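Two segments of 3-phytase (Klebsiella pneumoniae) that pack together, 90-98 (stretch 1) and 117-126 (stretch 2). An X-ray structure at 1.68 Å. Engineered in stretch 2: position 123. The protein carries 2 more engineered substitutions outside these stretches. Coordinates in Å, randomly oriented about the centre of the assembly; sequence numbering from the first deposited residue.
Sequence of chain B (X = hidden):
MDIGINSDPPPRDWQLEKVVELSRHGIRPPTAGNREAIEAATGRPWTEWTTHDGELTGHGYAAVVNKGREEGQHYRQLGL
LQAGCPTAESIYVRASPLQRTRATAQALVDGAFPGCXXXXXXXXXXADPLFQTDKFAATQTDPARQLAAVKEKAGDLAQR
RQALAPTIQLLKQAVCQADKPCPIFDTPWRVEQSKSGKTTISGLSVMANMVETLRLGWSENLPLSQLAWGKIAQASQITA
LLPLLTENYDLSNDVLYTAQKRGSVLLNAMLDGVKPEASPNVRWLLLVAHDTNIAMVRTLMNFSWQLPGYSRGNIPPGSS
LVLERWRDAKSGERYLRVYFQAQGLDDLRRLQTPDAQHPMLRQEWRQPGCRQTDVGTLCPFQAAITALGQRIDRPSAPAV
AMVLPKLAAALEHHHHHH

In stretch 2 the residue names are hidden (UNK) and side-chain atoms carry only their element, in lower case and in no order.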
ATOM      1  N   SER B  90     -17.732  16.022  -2.948  1.00 16.77           N
ATOM      2  CA  SER B  90     -16.399  16.087  -3.519  1.00 15.73           C
ATOM      3  C   SER B  90     -16.466  16.349  -5.022  1.00 14.80           C
ATOM      4  O   SER B  90     -15.711  17.164  -5.534  1.00 15.09           O
ATOM      5  CB  SER B  90     -15.643  14.772  -3.317  1.00 15.36           C
ATOM      6  OG  SER B  90     -15.510  14.419  -1.947  1.00 17.43           O
ATOM      7  N   ILE B  91     -17.311  15.588  -5.721  1.00 15.48           N
ATOM      8  CA  ILE B  91     -17.311  15.588  -7.196  1.00 15.59           C
ATOM      9  C   ILE B  91     -18.688  15.256  -7.760  1.00 15.60           C
ATOM     10  O   ILE B  91     -19.460  14.485  -7.157  1.00 15.28           O
ATOM     11  CB  ILE B  91     -16.229  14.607  -7.759  1.00 15.34           C
ATOM     12  CG1 ILE B  91     -15.996  14.780  -9.291  1.00 14.61           C
ATOM     13  CG2 ILE B  91     -16.537  13.144  -7.375  1.00 16.79           C
ATOM     14  CD1 ILE B  91     -14.815  13.974  -9.778  1.00 14.79           C
ATOM     15  N   TYR B  92     -18.993  15.868  -8.905  1.00 14.41           N
ATOM     16  CA  TYR B  92     -20.130  15.460  -9.735  1.00 15.39           C
ATOM     17  C   TYR B  92     -19.603  15.306 -11.140  1.00 14.49           C
ATOM     18  O   TYR B  92     -18.996  16.241 -11.681  1.00 14.56           O
ATOM     19  CB  TYR B  92     -21.296  16.473  -9.700  1.00 15.13           C
ATOM     20  CG  TYR B  92     -22.515  15.991 -10.454  1.00 15.25           C
ATOM     21  CD1 TYR B  92     -23.403  15.076  -9.880  1.00 16.61           C
ATOM     22  CD2 TYR B  92     -22.772  16.427 -11.761  1.00 14.67           C
ATOM     23  CE1 TYR B  92     -24.525  14.612 -10.593  1.00 19.13           C
ATOM     24  CE2 TYR B  92     -23.890  15.979 -12.460  1.00 18.67           C
ATOM     25  CZ  TYR B  92     -24.753  15.075 -11.876  1.00 18.72           C
ATOM     26  OH  TYR B  92     -25.845  14.629 -12.615  1.00 19.25           O
ATOM     27  N   VAL B  93     -19.818  14.121 -11.712  1.00 14.54           N
ATOM     28  CA  VAL B  93     -19.325  13.830 -13.068  1.00 15.34           C
ATOM     29  C   VAL B  93     -20.478  13.677 -14.035  1.00 15.15           C
ATOM     30  O   VAL B  93     -21.359  12.820 -13.848  1.00 15.55           O
ATOM     31  CB  VAL B  93     -18.447  12.549 -13.094  1.00 15.05           C
ATOM     32  CG1 VAL B  93     -17.888  12.327 -14.492  1.00 15.67           C
ATOM     33  CG2 VAL B  93     -17.298  12.656 -12.061  1.00 14.97           C
ATOM     34  N   ARG B  94     -20.480  14.520 -15.072  1.00 14.95           N
ATOM     35  CA  ARG B  94     -21.498  14.461 -16.116  1.00 14.58           C
ATOM     36  C   ARG B  94     -20.816  14.227 -17.480  1.00 14.65           C
ATOM     37  O   ARG B  94     -20.033  15.052 -17.945  1.00 15.04           O
ATOM     38  CB  ARG B  94     -22.318  15.761 -16.122  1.00 14.48           C
ATOM     39  CG  ARG B  94     -23.401  15.767 -17.213  1.00 15.15           C
ATOM     40  CD  ARG B  94     -24.493  16.766 -16.899  1.00 16.65           C
ATOM     41  NE  ARG B  94     -25.367  17.010 -18.053  1.00 16.66           N
ATOM     42  CZ  ARG B  94     -26.479  17.721 -17.963  1.00 17.95           C
ATOM     43  NH1 ARG B  94     -26.856  18.187 -16.766  1.00 17.15           N
ATOM     44  NH2 ARG B  94     -27.217  17.958 -19.049  1.00 16.33           N
ATOM     45  N   ALA B  95     -21.086  13.065 -18.062  1.00 15.05           N
ATOM     46  CA  ALA B  95     -20.509  12.655 -19.339  1.00 15.19           C
ATOM     47  C   ALA B  95     -21.541  12.704 -20.448  1.00 15.69           C
ATOM     48  O   ALA B  95     -22.704  12.335 -20.251  1.00 15.13           O
ATOM     49  CB  ALA B  95     -19.941  11.246 -19.239  1.00 14.85           C
ATOM     50  N   SER B  96     -21.089  13.106 -21.637  1.00 15.58           N
ATOM     51  CA  SER B  96     -21.862  12.900 -22.864  1.00 15.83           C
ATOM     52  C   SER B  96     -22.243  11.396 -22.968  1.00 15.92           C
ATOM     53  O   SER B  96     -21.447  10.523 -22.561  1.00 15.44           O
ATOM     54  CB  SER B  96     -21.017  13.356 -24.056  1.00 16.46           C
ATOM     55  OG  SER B  96     -21.551  12.830 -25.248  1.00 21.13           O
ATOM     56  N   PRO B  97     -23.474  11.078 -23.453  1.00 15.96           N
ATOM     57  CA  PRO B  97     -23.932   9.685 -23.355  1.00 17.49           C
ATOM     58  C   PRO B  97     -23.251   8.664 -24.267  1.00 17.15           C
ATOM     59  O   PRO B  97     -23.532   7.462 -24.122  1.00 19.06           O
ATOM     60  CB  PRO B  97     -25.453   9.779 -23.647  1.00 18.26           C
ATOM     61  CG  PRO B  97     -25.608  11.001 -24.465  1.00 17.70           C
ATOM     62  CD  PRO B  97     -24.521  11.972 -24.000  1.00 17.40           C
ATOM     63  N   LEU B  98     -22.353   9.097 -25.148  1.00 17.49           N
ATOM     64  CA  LEU B  98     -21.627   8.153 -26.018  1.00 17.38           C
ATOM     65  C   LEU B  98     -20.746   7.257 -25.139  1.00 18.64           C
ATOM     66  O   LEU B  98     -20.310   7.669 -24.049  1.00 17.62           O
ATOM     67  CB  LEU B  98     -20.762   8.880 -27.064  1.00 19.41           C
ATOM     68  CG  LEU B  98     -21.482   9.423 -28.305  1.00 20.56           C
ATOM     69  CD1 LEU B  98     -22.227  10.687 -27.951  1.00 22.02           C
ATOM     70  CD2 LEU B  98     -20.503   9.709 -29.420  1.00 23.36           C
ATOM     71  N   UNK B 117     -14.931   3.022  -6.293  1.00 13.96           N
ATOM     72  CA  UNK B 117     -16.215   2.804  -7.010  1.00 14.60           C
ATOM     73  C   UNK B 117     -17.042   4.072  -7.220  1.00 16.14           C
ATOM     74  O   UNK B 117     -18.251   4.077  -6.958  1.00 16.09           O
ATOM     75  N   UNK B 118     -16.392   5.146  -7.668  1.00 15.15           N
ATOM     76  CA  UNK B 118     -17.073   6.419  -7.932  1.00 15.08           C
ATOM     77  C   UNK B 118     -17.902   6.288  -9.211  1.00 16.03           C
ATOM     78  O   UNK B 118     -17.393   5.841 -10.253  1.00 15.15           O
ATOM     79  c   UNK B 118     -16.839   8.911  -8.274  1.00 15.44           C
ATOM     80  c   UNK B 118     -15.281   7.693  -6.698  1.00 15.32           C
ATOM     81  c   UNK B 118     -16.085   7.594  -8.017  1.00 14.51           C
ATOM     82  N   UNK B 119     -19.184   6.637  -9.107  1.00 17.02           N
ATOM     83  CA  UNK B 119     -20.091   6.579 -10.263  1.00 17.98           C
ATOM     84  C   UNK B 119     -20.068   7.861 -11.082  1.00 17.89           C
ATOM     85  O   UNK B 119     -19.584   8.921 -10.634  1.00 19.82           O
ATOM     86  c   UNK B 119     -21.520   6.256  -9.817  1.00 18.63           C
ATOM     87  N   UNK B 120     -20.574   7.757 -12.304  1.00 17.70           N
ATOM     88  CA  UNK B 120     -20.694   8.910 -13.181  1.00 17.58           C
ATOM     89  C   UNK B 120     -22.177   9.077 -13.562  1.00 18.14           C
ATOM     90  O   UNK B 120     -23.018   8.199 -13.262  1.00 19.97           O
ATOM     91  c   UNK B 120     -19.789   8.773 -14.448  1.00 19.01           C
ATOM     92  c   UNK B 120     -20.211   7.552 -15.270  1.00 21.09           C
ATOM     93  c   UNK B 120     -18.312   8.696 -14.028  1.00 18.13           C
ATOM     94  c   UNK B 120     -19.958   7.706 -16.746  1.00 20.97           C
ATOM     95  N   UNK B 121     -22.507  10.200 -14.194  1.00 17.77           N
ATOM     96  CA  UNK B 121     -23.899  10.465 -14.601  1.00 16.86           C
ATOM     97  C   UNK B 121     -23.953  10.843 -16.081  1.00 16.54           C
ATOM     98  O   UNK B 121     -23.019  11.452 -16.608  1.00 17.31           O
ATOM     99  c   UNK B 121     -24.276  11.400 -12.281  1.00 19.34           C
ATOM    100  n   UNK B 121     -25.143  10.707 -11.464  1.00 25.98           N
ATOM    101  c   UNK B 121     -24.660  10.686 -10.232  1.00 21.74           C
ATOM    102  c   UNK B 121     -24.512  11.580 -13.749  1.00 17.34           C
ATOM    103  n   UNK B 121     -23.514  11.338 -10.223  1.00 23.74           N
ATOM    104  c   UNK B 121     -23.235  11.774 -11.498  1.00 19.96           C
ATOM    105  N   UNK B 122     -25.023  10.435 -16.755  1.00 16.69           N
ATOM    106  CA  UNK B 122     -25.197  10.777 -18.166  1.00 17.51           C
ATOM    107  C   UNK B 122     -26.687  10.708 -18.482  1.00 18.71           C
ATOM    108  O   UNK B 122     -27.449  10.016 -17.792  1.00 17.71           O
ATOM    109  c   UNK B 122     -25.641   7.671 -19.533  1.00 24.18           C
ATOM    110  c   UNK B 122     -24.665   8.368 -18.809  1.00 19.85           C
ATOM    111  c   UNK B 122     -25.132   5.667 -18.307  1.00 26.22           C
ATOM    112  c   UNK B 122     -24.404   9.829 -19.068  1.00 18.26           C
ATOM    113  c   UNK B 122     -25.880   6.315 -19.279  1.00 26.17           C
ATOM    114  c   UNK B 122     -24.162   6.341 -17.588  1.00 23.73           C
ATOM    115  o   UNK B 122     -25.337   4.338 -18.037  1.00 28.43           O
ATOM    116  c   UNK B 122     -23.933   7.678 -17.841  1.00 22.31           C
ATOM    117  N   UNK B 123     -27.086  11.411 -19.537  1.00 19.84           N
ATOM    118  CA  UNK B 123     -28.503  11.485 -19.900  1.00 21.96           C
ATOM    119  C   UNK B 123     -29.033  10.127 -20.355  1.00 25.27           C
ATOM    120  O   UNK B 123     -28.314   9.366 -20.991  1.00 24.73           O
ATOM    121  c   UNK B 123     -28.711  12.538 -20.979  1.00 22.66           C
ATOM    122  N   UNK B 124     -30.294   9.845 -20.016  1.00 28.39           N
ATOM    123  CA  UNK B 124     -30.983   8.607 -20.407  1.00 33.04           C
ATOM    124  C   UNK B 124     -31.039   8.395 -21.926  1.00 33.95           C
ATOM    125  O   UNK B 124     -30.806   7.280 -22.409  1.00 35.18           O
ATOM    126  c   UNK B 124     -32.451   8.601 -18.311  1.00 39.74           C
ATOM    127  n   UNK B 124     -33.512   9.190 -17.758  1.00 44.89           N
ATOM    128  o   UNK B 124     -31.548   8.096 -17.636  1.00 45.21           O
ATOM    129  c   UNK B 124     -32.411   8.578 -19.839  1.00 34.72           C
ATOM    130  N   UNK B 125     -31.338   9.457 -22.672  1.00 34.36           N
ATOM    131  CA  UNK B 125     -31.413   9.364 -24.134  1.00 35.23           C
ATOM    132  C   UNK B 125     -30.039   9.426 -24.775  1.00 35.77           C
ATOM    133  O   UNK B 125     -29.023   9.229 -24.106  1.00 35.75           O
ATOM    134  N   UNK B 126     -29.989   9.692 -26.076  1.00 35.35           N
ATOM    135  CA  UNK B 126     -28.694   9.842 -26.729  1.00 35.30           C
ATOM    136  C   UNK B 126     -28.341  11.302 -26.994  1.00 32.81           C
ATOM    137  O   UNK B 126     -27.434  11.589 -27.771  1.00 32.59           O
ATOM    138  c   UNK B 126     -28.593   9.005 -28.010  1.00 37.50           C
ATOM    139  c   UNK B 126     -29.874   8.991 -28.805  1.00 42.66           C
ATOM    140  o   UNK B 126     -30.237   7.897 -29.313  1.00 46.80           O
ATOM    141  o   UNK B 126     -30.509  10.067 -28.923  1.00 45.86           O
TER
HETATM  142  O   HOH W   1     -20.241  11.684  -9.999  1.00 20.53           O
HETATM  143  O   HOH W   2     -25.241  13.100 -20.755  1.00 16.62           O

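Position 117 has no side-chain atoms and touches nothing on stretch 1; its phi of 49° favours glycine, and it is Gly117. Position 118 carries three carbons, one bearing the other two; its CA-to-CB bond points toward stretch 1, and one arm packs on Ile91. Three carbons forked at the first make valine, Val118, and Val118 CG1 lies 4.3 Å from Ile91 CG2.

Position 119 has a single side-chain carbon that stays clear of stretch 1, and is therefore Ala119. Its backbone contributes instead: a water donates to Ala119 O (2.9 Å from the water oxygen) and accepts from Val93 N (3.0 Å from the same oxygen), bridging the two stretches where they are too far apart for direct pairing.

At position 120 four carbons fork at the first, one arm being two carbons long, and meet Val93 and Ala95; this is Ile120. Its CG2 packs 3.7 Å from Val93 CG1, while CD1, at the tip of the longer arm, lies 4.3 Å from Ala95 CB.

Position 121 has one carbon followed by a five-membered ring of three carbons and two nitrogens, lying against the Tyr92 ring: the imidazole of His121. The two rings form an offset stack, the planes 12° apart and the centroids separated by 4.4 Å; Tyr92 CE1 lies over one face, 3.2 Å from His121 CD2.

One carbon, which meets Ala95, leading to a six-carbon ring with a terminal oxygen marks position 122 as Tyr122. Its CB is 3.3 Å from Ala95 O, but the end of the side chain leads away from stretch 1.

Position 123 bears one carbon: Ala123, an engineered replacement of the natural valine. Ala123 CB comes no nearer than 4.9 Å, to Pro97 CG. A second water joins its backbone to the partner strand, accepting from Ala123 N at 2.8 Å and donating to Ala95 O at 2.7 Å.

Position 124, with two carbons, the second carrying one oxygen and one nitrogen, is Asn124; its CA-to-CB bond points away from stretch 1. Position 125 lacks a side chain and is Gly125; its O lies 3.6 Å from Pro97 CB. At position 126 two carbons, the second carrying two oxygens, give Asp126, whose backbone C is 3.7 Å from Pro97 CG.

The contact centres on a single beta bridge between Arg94 and His121. His121 N donates to Val93 O (2.9 Å) and Ala95 N to His121 O (2.9 Å), the latter nearly straight at 172°. Waters extend this pairing, while the aromatic stack, the aliphatic contacts and Pro97 add side-chain packing to the backbone pairing.

Stretch 2 (117-126) GVAIHYANGD
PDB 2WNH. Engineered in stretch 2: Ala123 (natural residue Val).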